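PDB 2GUJ: phage-like element PBSX protein XkdM from Bacillus subtilis, which probably forms the tail tube of the phage-like PBSX particle, although its function has not been established directly. Local coordinates for residues B[27-32]-B[59-64]; B[32-37]-B[54-59]; B[44-49]-B[135-140]; B[84-89]-B[108-113]; B[90-95]-B[102-107]. One frame throughout, in Å; residues are numbered along the deposited sequence.

Contact 1 (B[27-32]-B[59-64])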
# COMPACT_ATOMS: atom_id res chain seq x y z
N LYS B 27 0.93 15.16 -7.24
CA LYS B 27 0.11 14.63 -8.32
C LYS B 27 -0.79 13.51 -7.86
O LYS B 27 -1.33 13.54 -6.77
CB LYS B 27 0.99 14.14 -9.46
CG LYS B 27 0.73 14.84 -10.78
CD LYS B 27 1.02 16.33 -10.67
CE LYS B 27 1.05 16.97 -12.05
NZ LYS B 27 1.30 18.44 -12.00
N THR B 28 -0.96 12.51 -8.72
CA THR B 28 -1.80 11.38 -8.38
C THR B 28 -1.61 10.92 -6.94
O THR B 28 -0.49 10.82 -6.43
CB THR B 28 -1.51 10.20 -9.30
OG1 THR B 28 -2.23 9.05 -8.83
CG2 THR B 28 -0.01 9.88 -9.30
N PHE B 29 -2.73 10.64 -6.29
CA PHE B 29 -2.74 10.17 -4.92
C PHE B 29 -3.96 9.27 -4.80
O PHE B 29 -4.96 9.48 -5.50
CB PHE B 29 -2.84 11.35 -3.95
CG PHE B 29 -4.23 11.68 -3.53
CD1 PHE B 29 -4.84 10.97 -2.51
CD2 PHE B 29 -4.95 12.67 -4.19
CE1 PHE B 29 -6.16 11.23 -2.15
CE2 PHE B 29 -6.27 12.94 -3.84
CZ PHE B 29 -6.88 12.22 -2.82
N GLU B 30 -3.88 8.27 -3.93
CA GLU B 30 -5.01 7.35 -3.74
C GLU B 30 -5.04 6.86 -2.30
O GLU B 30 -4.13 6.15 -1.86
CB GLU B 30 -4.88 6.16 -4.69
CG GLU B 30 -6.01 5.14 -4.56
CD GLU B 30 -5.74 3.86 -5.34
OE1 GLU B 30 -4.78 3.13 -4.98
OE2 GLU B 30 -6.47 3.58 -6.32
N ALA B 31 -6.09 7.22 -1.57
CA ALA B 31 -6.21 6.82 -0.17
C ALA B 31 -7.12 5.63 0.01
O ALA B 31 -7.55 5.02 -0.96
CB ALA B 31 -6.71 8.00 0.66
N ASN B 32 -7.45 5.34 1.27
CA ASN B 32 -8.29 4.20 1.61
C ASN B 32 -9.05 4.33 2.94
O ASN B 32 -8.53 3.89 3.97
CB ASN B 32 -7.42 2.94 1.71
CG ASN B 32 -7.22 2.27 0.38
OD1 ASN B 32 -8.16 1.76 -0.22
ND2 ASN B 32 -5.98 2.26 -0.10
N GLY B 59 -2.97 5.41 2.98
CA GLY B 59 -2.95 5.72 1.57
C GLY B 59 -1.56 5.83 0.98
O GLY B 59 -0.57 5.40 1.57
N THR B 60 -1.52 6.41 -0.21
CA THR B 60 -0.28 6.59 -0.93
C THR B 60 -0.47 7.71 -1.94
O THR B 60 -1.58 8.00 -2.37
CB THR B 60 0.11 5.29 -1.66
OG1 THR B 60 0.79 5.62 -2.89
CG2 THR B 60 -1.13 4.47 -1.97
N ALA B 61 0.63 8.35 -2.31
CA ALA B 61 0.54 9.42 -3.27
C ALA B 61 1.93 9.72 -3.78
O ALA B 61 2.91 9.39 -3.13
CB ALA B 61 -0.04 10.64 -2.61
N THR B 62 2.00 10.33 -4.95
CA THR B 62 3.28 10.68 -5.54
C THR B 62 3.38 12.17 -5.78
O THR B 62 2.44 12.80 -6.25
CB THR B 62 3.51 9.95 -6.89
OG1 THR B 62 2.28 9.87 -7.62
CG2 THR B 62 4.05 8.55 -6.64
N PHE B 63 4.53 12.75 -5.44
CA PHE B 63 4.71 14.17 -5.63
C PHE B 63 5.20 14.52 -7.02
O PHE B 63 5.88 13.73 -7.68
CB PHE B 63 5.66 14.72 -4.57
CG PHE B 63 5.15 14.59 -3.16
CD1 PHE B 63 5.06 13.33 -2.54
CD2 PHE B 63 4.77 15.71 -2.43
CE1 PHE B 63 4.61 13.21 -1.23
CE2 PHE B 63 4.31 15.60 -1.12
CZ PHE B 63 4.23 14.33 -0.52
N TYR B 64 4.81 15.72 -7.47
CA TYR B 64 5.19 16.24 -8.78
C TYR B 64 6.52 16.98 -8.69
O TYR B 64 7.52 16.54 -9.25
CB TYR B 64 4.06 17.17 -9.31
CG TYR B 64 4.49 18.29 -10.24
CD1 TYR B 64 5.21 18.02 -11.41
CD2 TYR B 64 4.19 19.62 -9.94
CE1 TYR B 64 5.63 19.06 -12.25
CE2 TYR B 64 4.60 20.66 -10.77
CZ TYR B 64 5.32 20.38 -11.92
OH TYR B 64 5.74 21.43 -12.71

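Contact 2 (B[32-37]-B[54-59])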
# COMPACT_ATOMS: atom_id res chain seq x y z
N ASN B 32 -7.45 5.34 1.27
CA ASN B 32 -8.29 4.20 1.61
C ASN B 32 -9.05 4.33 2.94
O ASN B 32 -8.53 3.89 3.97
CB ASN B 32 -7.42 2.94 1.71
CG ASN B 32 -7.22 2.27 0.38
OD1 ASN B 32 -8.16 1.76 -0.22
ND2 ASN B 32 -5.98 2.26 -0.10
N VAL B 33 -10.26 4.88 2.95
CA VAL B 33 -10.96 4.96 4.23
C VAL B 33 -10.99 3.57 4.88
O VAL B 33 -11.41 2.61 4.26
CB VAL B 33 -12.40 5.45 4.08
CG1 VAL B 33 -12.43 6.96 4.06
CG2 VAL B 33 -13.01 4.89 2.81
N GLU B 34 -10.51 3.48 6.12
CA GLU B 34 -10.49 2.20 6.81
C GLU B 34 -11.87 1.82 7.32
O GLU B 34 -12.51 2.60 8.02
CB GLU B 34 -9.54 2.23 7.99
CG GLU B 34 -9.61 0.96 8.82
CD GLU B 34 -9.12 1.18 10.24
OE1 GLU B 34 -9.84 1.86 11.01
OE2 GLU B 34 -8.02 0.68 10.57
N LYS B 35 -12.29 0.61 6.98
CA LYS B 35 -13.58 0.05 7.39
C LYS B 35 -13.34 -0.83 8.59
O LYS B 35 -13.15 -2.04 8.45
CB LYS B 35 -14.17 -0.81 6.26
CG LYS B 35 -15.32 -1.71 6.71
CD LYS B 35 -15.57 -2.86 5.72
CE LYS B 35 -16.71 -3.79 6.18
NZ LYS B 35 -16.90 -4.95 5.26
N ASN B 36 -13.36 -0.24 9.78
CA ASN B 36 -13.09 -1.02 10.98
C ASN B 36 -14.22 -1.12 11.99
O ASN B 36 -14.91 -0.14 12.28
CB ASN B 36 -11.84 -0.47 11.69
CG ASN B 36 -10.86 -1.57 12.08
OD1 ASN B 36 -10.44 -2.37 11.24
ND2 ASN B 36 -10.48 -1.60 13.35
N LYS B 37 -14.37 -2.34 12.51
CA LYS B 37 -15.34 -2.68 13.53
C LYS B 37 -16.80 -2.31 13.27
O LYS B 37 -17.31 -2.44 12.15
CB LYS B 37 -14.87 -2.09 14.87
CG LYS B 37 -13.44 -2.52 15.24
CD LYS B 37 -12.82 -1.61 16.28
CE LYS B 37 -11.34 -1.94 16.49
NZ LYS B 37 -10.69 -1.09 17.53
N GLY B 54 -14.74 10.40 11.88
CA GLY B 54 -13.86 9.31 11.50
C GLY B 54 -13.24 9.52 10.13
O GLY B 54 -12.59 10.54 9.88
N ALA B 55 -13.46 8.57 9.23
CA ALA B 55 -12.91 8.64 7.88
C ALA B 55 -11.39 8.64 7.97
O ALA B 55 -10.69 9.20 7.13
CB ALA B 55 -13.40 9.89 7.18
N ASN B 56 -10.88 8.01 9.02
CA ASN B 56 -9.45 7.90 9.24
C ASN B 56 -9.02 6.84 8.25
O ASN B 56 -9.83 6.01 7.86
CB ASN B 56 -9.22 7.32 10.61
CG ASN B 56 -9.86 5.96 10.74
OD1 ASN B 56 -9.47 4.99 10.09
ND2 ASN B 56 -10.89 5.89 11.58
N GLY B 57 -7.74 6.84 7.87
CA GLY B 57 -7.28 5.82 6.95
C GLY B 57 -5.83 5.88 6.54
O GLY B 57 -5.03 6.65 7.09
N THR B 58 -5.46 5.04 5.58
CA THR B 58 -4.10 5.03 5.08
C THR B 58 -4.13 5.35 3.60
O THR B 58 -5.20 5.55 3.03
CB THR B 58 -3.43 3.67 5.24
OG1 THR B 58 -3.53 3.25 6.61
CG2 THR B 58 -1.96 3.77 4.86
N GLY B 59 -2.97 5.41 2.98
CA GLY B 59 -2.95 5.72 1.57
C GLY B 59 -1.56 5.83 0.98
O GLY B 59 -0.57 5.40 1.57

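Contact 3 (B[44-49]-B[135-140])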
# COMPACT_ATOMS: atom_id res chain seq x y z
N GLY B 44 -19.35 5.78 2.30
CA GLY B 44 -20.61 6.11 1.70
C GLY B 44 -21.21 7.36 2.32
O GLY B 44 -21.51 8.32 1.62
N ARG B 45 -21.35 7.36 3.64
CA ARG B 45 -21.93 8.51 4.31
C ARG B 45 -20.94 9.48 4.94
O ARG B 45 -20.84 9.60 6.15
CB ARG B 45 -22.95 8.05 5.35
CG ARG B 45 -22.47 6.92 6.21
CD ARG B 45 -23.55 6.43 7.16
NE ARG B 45 -22.95 5.50 8.10
CZ ARG B 45 -21.90 5.81 8.86
NH1 ARG B 45 -21.36 7.02 8.78
NH2 ARG B 45 -21.38 4.91 9.67
N ARG B 46 -20.21 10.18 4.08
CA ARG B 46 -19.24 11.18 4.50
C ARG B 46 -19.17 12.07 3.27
O ARG B 46 -19.10 13.29 3.37
CB ARG B 46 -17.89 10.54 4.82
CG ARG B 46 -16.84 11.51 5.39
CD ARG B 46 -17.43 12.43 6.43
NE ARG B 46 -16.57 13.56 6.82
CZ ARG B 46 -15.54 13.48 7.66
NH1 ARG B 46 -15.20 12.32 8.21
NH2 ARG B 46 -14.88 14.58 8.00
N MSE B 47 -19.20 11.43 2.11
CA MSE B 47 -19.19 12.15 0.85
C MSE B 47 -20.56 12.79 0.77
O MSE B 47 -20.72 13.95 0.39
CB MSE B 47 -19.05 11.19 -0.32
CG MSE B 47 -17.91 10.21 -0.22
SE MSE B 47 -17.36 9.69 -1.98
CE MSE B 47 -17.20 7.77 -1.76
N THR B 48 -21.56 11.99 1.12
CA THR B 48 -22.94 12.44 1.10
C THR B 48 -23.56 12.19 2.47
O THR B 48 -24.33 11.25 2.65
CB THR B 48 -23.76 11.68 0.02
OG1 THR B 48 -25.16 11.72 0.34
CG2 THR B 48 -23.31 10.22 -0.08
N GLY B 49 -23.21 13.03 3.44
CA GLY B 49 -23.79 12.86 4.76
C GLY B 49 -23.00 13.28 5.98
O GLY B 49 -21.78 13.45 5.93
N GLU B 135 -6.37 11.45 8.75
CA GLU B 135 -7.23 11.11 9.88
C GLU B 135 -8.68 11.43 9.56
O GLU B 135 -9.56 11.22 10.39
CB GLU B 135 -6.81 11.89 11.13
CG GLU B 135 -6.16 11.04 12.20
CD GLU B 135 -5.01 10.21 11.66
OE1 GLU B 135 -5.29 9.11 11.12
OE2 GLU B 135 -3.84 10.66 11.77
N ASP B 136 -8.92 11.96 8.37
CA ASP B 136 -10.27 12.28 7.94
C ASP B 136 -10.21 12.79 6.50
O ASP B 136 -9.23 13.40 6.10
CB ASP B 136 -10.87 13.35 8.85
CG ASP B 136 -12.32 13.59 8.54
OD1 ASP B 136 -12.65 13.60 7.35
OD2 ASP B 136 -13.12 13.79 9.47
N PHE B 137 -11.27 12.51 5.75
CA PHE B 137 -11.34 12.90 4.35
C PHE B 137 -12.60 13.72 4.13
O PHE B 137 -13.48 13.73 4.98
CB PHE B 137 -11.34 11.66 3.49
CG PHE B 137 -12.69 11.25 2.98
CD1 PHE B 137 -13.13 11.71 1.75
CD2 PHE B 137 -13.50 10.40 3.72
CE1 PHE B 137 -14.36 11.31 1.24
CE2 PHE B 137 -14.73 10.01 3.22
CZ PHE B 137 -15.16 10.47 1.97
N ASP B 138 -12.72 14.38 2.98
CA ASP B 138 -13.88 15.23 2.74
C ASP B 138 -14.06 15.63 1.26
O ASP B 138 -13.09 15.68 0.50
CB ASP B 138 -13.70 16.50 3.59
CG ASP B 138 -14.96 17.31 3.72
OD1 ASP B 138 -15.65 17.50 2.70
OD2 ASP B 138 -15.24 17.76 4.85
N VAL B 139 -15.29 15.94 0.87
CA VAL B 139 -15.57 16.36 -0.50
C VAL B 139 -16.53 17.52 -0.36
O VAL B 139 -17.69 17.43 -0.72
CB VAL B 139 -16.25 15.23 -1.29
CG1 VAL B 139 -16.49 15.67 -2.71
CG2 VAL B 139 -15.38 13.98 -1.24
N PRO B 140 -16.03 18.65 0.16
CA PRO B 140 -16.73 19.90 0.42
C PRO B 140 -17.42 20.66 -0.69
O PRO B 140 -18.58 21.04 -0.55
CB PRO B 140 -15.65 20.75 1.07
CG PRO B 140 -14.46 20.37 0.27
CD PRO B 140 -14.57 18.86 0.27

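Contact 4 (B[84-89]-B[108-113])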
# COMPACT_ATOMS: atom_id res chain seq x y z
N PRO B 84 4.76 16.30 11.03
CA PRO B 84 3.73 17.33 10.96
C PRO B 84 2.46 16.86 10.27
O PRO B 84 2.46 15.85 9.58
CB PRO B 84 4.43 18.43 10.16
CG PRO B 84 5.19 17.64 9.15
CD PRO B 84 5.79 16.52 9.99
N TYR B 85 1.37 17.60 10.48
CA TYR B 85 0.10 17.27 9.86
C TYR B 85 -0.22 18.22 8.73
O TYR B 85 -0.57 19.38 8.97
CB TYR B 85 -1.04 17.38 10.87
CG TYR B 85 -1.17 16.25 11.85
CD1 TYR B 85 -1.01 14.93 11.45
CD2 TYR B 85 -1.52 16.50 13.17
CE1 TYR B 85 -1.20 13.88 12.35
CE2 TYR B 85 -1.72 15.45 14.07
CZ TYR B 85 -1.56 14.15 13.65
OH TYR B 85 -1.72 13.12 14.54
N PHE B 86 -0.10 17.76 7.49
CA PHE B 86 -0.42 18.61 6.36
C PHE B 86 -1.87 18.32 5.95
O PHE B 86 -2.44 17.28 6.31
CB PHE B 86 0.51 18.32 5.18
CG PHE B 86 1.84 17.75 5.56
CD1 PHE B 86 1.93 16.59 6.31
CD2 PHE B 86 3.02 18.35 5.12
CE1 PHE B 86 3.17 16.01 6.61
CE2 PHE B 86 4.26 17.78 5.41
CZ PHE B 86 4.34 16.61 6.16
N THR B 87 -2.46 19.24 5.21
CA THR B 87 -3.83 19.08 4.73
C THR B 87 -3.75 18.99 3.21
O THR B 87 -3.45 19.97 2.54
CB THR B 87 -4.69 20.28 5.11
OG1 THR B 87 -5.01 20.18 6.50
CG2 THR B 87 -5.96 20.34 4.26
N LEU B 88 -4.04 17.81 2.68
CA LEU B 88 -3.96 17.59 1.24
C LEU B 88 -5.28 17.89 0.54
O LEU B 88 -6.26 17.15 0.68
CB LEU B 88 -3.51 16.14 0.97
CG LEU B 88 -3.27 15.87 -0.52
CD1 LEU B 88 -2.54 14.55 -0.75
CD2 LEU B 88 -4.61 15.87 -1.24
N GLN B 89 -5.30 18.96 -0.25
CA GLN B 89 -6.53 19.33 -0.93
C GLN B 89 -6.45 19.22 -2.45
O GLN B 89 -5.98 20.14 -3.13
CB GLN B 89 -6.93 20.75 -0.53
CG GLN B 89 -8.37 21.06 -0.84
CD GLN B 89 -8.81 22.38 -0.25
OE1 GLN B 89 -9.95 22.81 -0.45
NE2 GLN B 89 -7.91 23.02 0.49
N ASP B 108 -5.40 16.01 8.09
CA ASP B 108 -4.30 15.39 8.77
C ASP B 108 -3.57 14.27 8.08
O ASP B 108 -3.20 13.28 8.71
CB ASP B 108 -4.74 14.96 10.16
CG ASP B 108 -4.46 16.02 11.19
OD1 ASP B 108 -4.67 17.22 10.91
OD2 ASP B 108 -4.00 15.65 12.29
N VAL B 109 -3.36 14.41 6.77
CA VAL B 109 -2.59 13.41 6.04
C VAL B 109 -1.25 13.56 6.74
O VAL B 109 -0.92 14.65 7.20
CB VAL B 109 -2.42 13.79 4.54
CG1 VAL B 109 -3.11 15.11 4.26
CG2 VAL B 109 -0.93 13.87 4.19
N ASN B 110 -0.46 12.49 6.82
CA ASN B 110 0.82 12.59 7.51
C ASN B 110 1.86 11.55 7.11
O ASN B 110 1.67 10.37 7.37
CB ASN B 110 0.55 12.51 9.00
CG ASN B 110 1.81 12.24 9.81
OD1 ASN B 110 2.92 12.54 9.38
ND2 ASN B 110 1.63 11.68 11.01
N PHE B 111 2.95 12.00 6.50
CA PHE B 111 4.03 11.09 6.10
C PHE B 111 5.15 11.09 7.12
O PHE B 111 5.09 11.77 8.14
CB PHE B 111 4.68 11.50 4.78
CG PHE B 111 3.79 12.28 3.88
CD1 PHE B 111 3.52 13.62 4.15
CD2 PHE B 111 3.23 11.68 2.76
CE1 PHE B 111 2.69 14.36 3.30
CE2 PHE B 111 2.41 12.39 1.91
CZ PHE B 111 2.13 13.73 2.17
N ASP B 112 6.19 10.32 6.82
CA ASP B 112 7.37 10.26 7.67
C ASP B 112 8.30 11.32 7.08
O ASP B 112 8.64 11.28 5.89
CB ASP B 112 8.00 8.86 7.60
CG ASP B 112 9.26 8.73 8.46
OD1 ASP B 112 9.20 8.97 9.69
OD2 ASP B 112 10.32 8.38 7.92
N SER B 113 8.67 12.28 7.91
CA SER B 113 9.54 13.37 7.49
C SER B 113 10.67 12.89 6.61
O SER B 113 10.74 13.22 5.42
CB SER B 113 10.12 14.05 8.72
OG SER B 113 9.08 14.35 9.63

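Contact 5 (B[90-95]-B[102-107])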
# COMPACT_ATOMS: atom_id res chain seq x y z
N ALA B 90 -6.92 18.09 -2.99
CA ALA B 90 -6.86 17.83 -4.42
C ALA B 90 -8.21 17.82 -5.11
O ALA B 90 -9.24 18.17 -4.52
CB ALA B 90 -6.15 16.50 -4.68
N VAL B 91 -8.18 17.39 -6.37
CA VAL B 91 -9.37 17.29 -7.20
C VAL B 91 -9.78 15.83 -7.37
O VAL B 91 -9.02 15.02 -7.90
CB VAL B 91 -9.13 17.88 -8.61
CG1 VAL B 91 -10.27 17.47 -9.52
CG2 VAL B 91 -9.02 19.40 -8.54
N LEU B 92 -10.99 15.50 -6.95
CA LEU B 92 -11.47 14.13 -7.05
C LEU B 92 -11.45 13.57 -8.47
O LEU B 92 -11.74 14.29 -9.43
CB LEU B 92 -12.88 14.03 -6.49
CG LEU B 92 -13.33 12.60 -6.22
CD1 LEU B 92 -12.27 11.82 -5.45
CD2 LEU B 92 -14.63 12.65 -5.45
N ASP B 93 -11.10 12.29 -8.60
CA ASP B 93 -11.06 11.66 -9.91
C ASP B 93 -11.94 10.41 -9.98
O ASP B 93 -11.50 9.35 -10.42
CB ASP B 93 -9.62 11.29 -10.30
CG ASP B 93 -9.00 10.22 -9.40
OD1 ASP B 93 -9.76 9.48 -8.75
OD2 ASP B 93 -7.75 10.12 -9.37
N ASP B 94 -13.18 10.53 -9.53
CA ASP B 94 -14.09 9.39 -9.60
C ASP B 94 -14.66 9.44 -11.02
O ASP B 94 -15.34 10.40 -11.39
CB ASP B 94 -15.22 9.53 -8.57
CG ASP B 94 -15.93 8.20 -8.28
OD1 ASP B 94 -16.23 7.47 -9.25
OD2 ASP B 94 -16.18 7.90 -7.09
N GLN B 95 -14.37 8.42 -11.81
CA GLN B 95 -14.86 8.40 -13.18
C GLN B 95 -16.35 8.11 -13.25
O GLN B 95 -17.02 8.52 -14.20
CB GLN B 95 -14.09 7.37 -14.02
CG GLN B 95 -14.47 7.37 -15.49
CD GLN B 95 -14.54 8.77 -16.08
OE1 GLN B 95 -15.57 9.44 -15.97
NE2 GLN B 95 -13.45 9.22 -16.69
N GLU B 102 -15.70 17.26 -7.81
CA GLU B 102 -15.55 18.04 -6.59
C GLU B 102 -14.15 17.95 -5.98
O GLU B 102 -13.35 17.08 -6.34
CB GLU B 102 -16.58 17.55 -5.55
CG GLU B 102 -18.00 17.31 -6.07
CD GLU B 102 -18.47 15.88 -5.87
OE1 GLU B 102 -17.93 14.98 -6.55
OE2 GLU B 102 -19.35 15.64 -5.01
N ARG B 103 -13.86 18.86 -5.06
CA ARG B 103 -12.57 18.90 -4.38
C ARG B 103 -12.59 17.93 -3.21
O ARG B 103 -13.60 17.77 -2.53
CB ARG B 103 -12.27 20.30 -3.86
CG ARG B 103 -10.93 20.40 -3.14
CD ARG B 103 -10.08 21.52 -3.70
NE ARG B 103 -10.25 22.79 -3.00
CZ ARG B 103 -9.70 23.93 -3.38
NH1 ARG B 103 -8.95 23.97 -4.48
NH2 ARG B 103 -9.88 25.03 -2.66
N VAL B 104 -11.45 17.30 -2.98
CA VAL B 104 -11.32 16.35 -1.89
C VAL B 104 -10.23 16.85 -0.98
O VAL B 104 -9.14 17.17 -1.44
CB VAL B 104 -10.86 15.01 -2.41
CG1 VAL B 104 -11.04 13.95 -1.35
CG2 VAL B 104 -11.60 14.67 -3.66
N THR B 105 -10.50 16.94 0.31
CA THR B 105 -9.44 17.35 1.20
C THR B 105 -9.18 16.14 2.08
O THR B 105 -10.07 15.31 2.28
CB THR B 105 -9.84 18.54 2.06
OG1 THR B 105 -10.55 18.07 3.21
CG2 THR B 105 -10.72 19.51 1.27
N LEU B 106 -7.96 16.01 2.58
CA LEU B 106 -7.62 14.89 3.45
C LEU B 106 -7.06 15.49 4.71
O LEU B 106 -5.88 15.84 4.78
CB LEU B 106 -6.57 13.98 2.82
CG LEU B 106 -7.12 12.97 1.82
CD1 LEU B 106 -8.26 12.19 2.46
CD2 LEU B 106 -7.61 13.69 0.60
N TYR B 107 -7.92 15.63 5.71
CA TYR B 107 -7.47 16.20 6.96
C TYR B 107 -6.44 15.34 7.62
O TYR B 107 -6.56 14.12 7.66
CB TYR B 107 -8.65 16.43 7.88
CG TYR B 107 -9.72 17.26 7.23
CD1 TYR B 107 -9.38 18.25 6.30
CD2 TYR B 107 -11.06 17.03 7.49
CE1 TYR B 107 -10.35 19.00 5.66
CE2 TYR B 107 -12.05 17.77 6.86
CZ TYR B 107 -11.69 18.75 5.94
OH TYR B 107 -12.67 19.44 5.26

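Contact 1 (B[27-32]-B[59-64])
Strands 21-33 and 57-63 run antiparallel in the sheet of this phage tail tube family protein, and residues 27-32 lie against 59-64 at 173°. The backbone ladder is firmest at its middle: Glu30 N reaches Thr60 O at 2.8 Å, almost along the C=O axis, and Thr62 N reaches Thr28 O at 2.9 Å. At one end Gly59 has no side chain, so its CA can settle 3.9 Å from Ala31 CA. Phe29 and Ala61 share that buried face, where Ala61 also packs on Phe132.

Lys27 closes the other end. Its CB passes 3.8 Å from Thr62 O, and a bend at chi2 (62°) then turns the chain alongside Tyr64, after which it runs extended. CD packs on Tyr64 CB, and CE stays near the root of the ring. A long aliphatic chain with a charged tip suits this partly exposed edge, since its methylenes lie on carbon while the ammonium leaves for polar company: NZ also makes a salt bridge with Glu13. NZ ends over one face of the Tyr64 ring, a cation-pi contact 3.8 Å from the centroid and 19° off the normal.

Contact 2 (B[32-37]-B[54-59])
The antiparallel pair of strands 21-33 and 57-63 frays here, where both chains pass into the long connection that includes helix 44-47. Asn32 and Thr58 form a hydrogen-bonded pair near the end of the ladder, with a weak bond of 2.9 Å from Asn32 N to Thr58 O. Beyond it Val33 faces Gly57, where glycine suits because a CB would run into Asn32 O, and the side-chain directions diverge.

Val33 has chi1 -84°, which sets CG1 anti to the carbonyl carbon and CG2 in the crowded place between N and C. CG1 thereby points at Ala55, 4.4 Å from its CB. A branched apolar residue suits this site because Phe137 of strand 136-138 touches both Val33 and Ala55.

At the exposed end Glu34 and Asn56 cross obliquely, their carboxylate and amide planes 83° apart. Glu34 carries CG anti to the backbone N (chi1 174°) and continues extended, as suits an exposed acid. Asn56 instead holds CG between N and carbonyl carbon, which brings the end of the side chain nearer Glu34. Between the two backbones runs the straighter bond of this contact: Glu34 N to Asn56 O, 3.1 Å, with the donor in the carbonyl plane.

Contact 3 (B[44-49]-B[135-140])
Charge pairing is the strongest tie between the short helix 44-47 and residues 135-140. Arg46 carries CG anti to its backbone N (chi1 -175°) and bends at chi2, so that its guanidinium crosses the Asp136 side chain at about a right angle. The two planes stand 90° apart, and one oxygen takes both nitrogens: Asp136 OD2 accepts from Arg46 NH2 at a modelled 2.4 Å, although the position of NH2 is less sure, and weakly from Arg46 NH1 at 2.8 Å. Arginine suits the place because it can span the distance and present several donors. Asp138 lies nearby, beyond salt-bridge distance, and may add negative potential; its OD2 bonds to Tyr107 OH.

A carbonyl oxygen also faces the guanidinium: Phe137 O lies 3.3 Å above the centre of the Arg46 plane, not hydrogen-bonded to it, and its partial charge probably helps to stabilise the cation.

The apolar part centres on the Phe137 ring. Arg46 CG lies 3.4 Å from Phe137 CE2, while CG of Met47, a selenomethionine, meets the ring edge in plane, 3.5 Å from Phe137 CZ.

Strand 136-138 pairs antiparallel with strand 103-109, and Phe137 also packs on Leu106. Helix 44-47, from the connection between strands 21-33 and 57-63, is thus fastened to this neighbouring part of the sheet, with Ala55 beside Arg46.

Contact 4 (B[84-89]-B[108-113])
Two aromatic rings, turned steeply against each other, form the heart of this contact at the open end of the 86-92/103-109 beta hairpin. Phe111 presents its edge to the face of Phe86 in a T-shaped pair, centroids 5.0 Å apart and planes at 74°, with Phe111 CE1 standing over the Phe86 face, offset toward that ring's rim. Val109 O lies in the plane of the Phe86 ring at its edge and also receives a weak 3.2 Å hydrogen bond from Phe86 N. Phenylalanine suits this buried site because both rings are packed by apolar neighbours.

Asp108 turns the corner of the chain with left-handed backbone angles (55/40), and its side chain crosses Tyr85 obliquely. Its CB sits over that ring as a CH-pi contact, 4.3 Å from the centroid, while Asn110 CB approaches the ring's edge, 3.8 Å from Tyr85 CD1. Val109 CG1 packs on Leu88 CB at 3.5 Å.

Around this core, Met74 of helix 68-79 touches Phe86, Leu16 of strand 14-18 reaches both phenylalanines, and Phe63 of strand 57-63 meets Phe111. Asp112 occupies the N-cap position of helix 113-117, whose Ser113 hydroxyl bonds to Asp83.

Contact 5 (B[90-95]-B[102-107])
Ala90 O is the best-held polar atom here, gripped by one strong hydrogen bond and one weaker CA-H...O contact. Val104 N donates to it at 2.8 Å with an N-H...O angle of 168°, although the donor stands above the carbonyl plane. Arg103 CA makes the CA-H...O contact with Ala90 O at 3.4 Å. The return bond, Ala90 N to Val104 O, is 2.9 Å long and lies nearly along the C=O axis, so the two residues form a closed hydrogen-bonded pair of the antiparallel beta hairpin 86-92/103-109. Two residues on, Leu92 N reaches Glu102 O, also at 2.9 Å. The strand axes make an angle of 125°, so this end of the hairpin is strongly twisted.

On the buried face Val104 carries CG1 anti to its backbone N (chi1 -166°), which leaves CG2 to meet Leu92. Leu92, with CG anti to N, crosses it obliquely and lays its CD1 against Val104 CG2. Ala90 shares this face, and its short methyl suits the space because the Phe29 ring of strand 21-33 packs on it. The opposite face carries Val91 and Arg103. Arg103 starts out anti and then bends at chi2 and chi3, its aliphatic part lying by Ala90 O, while NE has a weak hydrogen bond to Gln89. Glu102 runs alongside Leu92 and forms a salt bridge with Arg99.

Cohesion therefore comes first from backbone bonds, which ask little of residue type. Side-chain chemistry follows burial instead: Ala90 and Val104 are buried on one face, while Val91 and Arg103, both partly exposed, occupy the other.

Contacts 1 and 2 hold the same two strands, 21-33 and 57-63: contact 1 along their regular ladder, contact 2 where the ladder frays toward solvent. Contacts 4 and 5 likewise share one hairpin, 4 at its open, aromatic-rich end and 5 nearer the turn, where backbone bonds dominate. Contact 4 is the most buried; the others are partly buried. Phe29 of contact 1 packs on Ala90 and Leu106 of contact 5, and Phe63 meets Phe111 of contact 4, so the two strand pairs share one apolar interior. Contact 3, further from the centre, relies instead on a salt bridge, touches contact 2 through Ala55, and joins contact 5 by strand pairing.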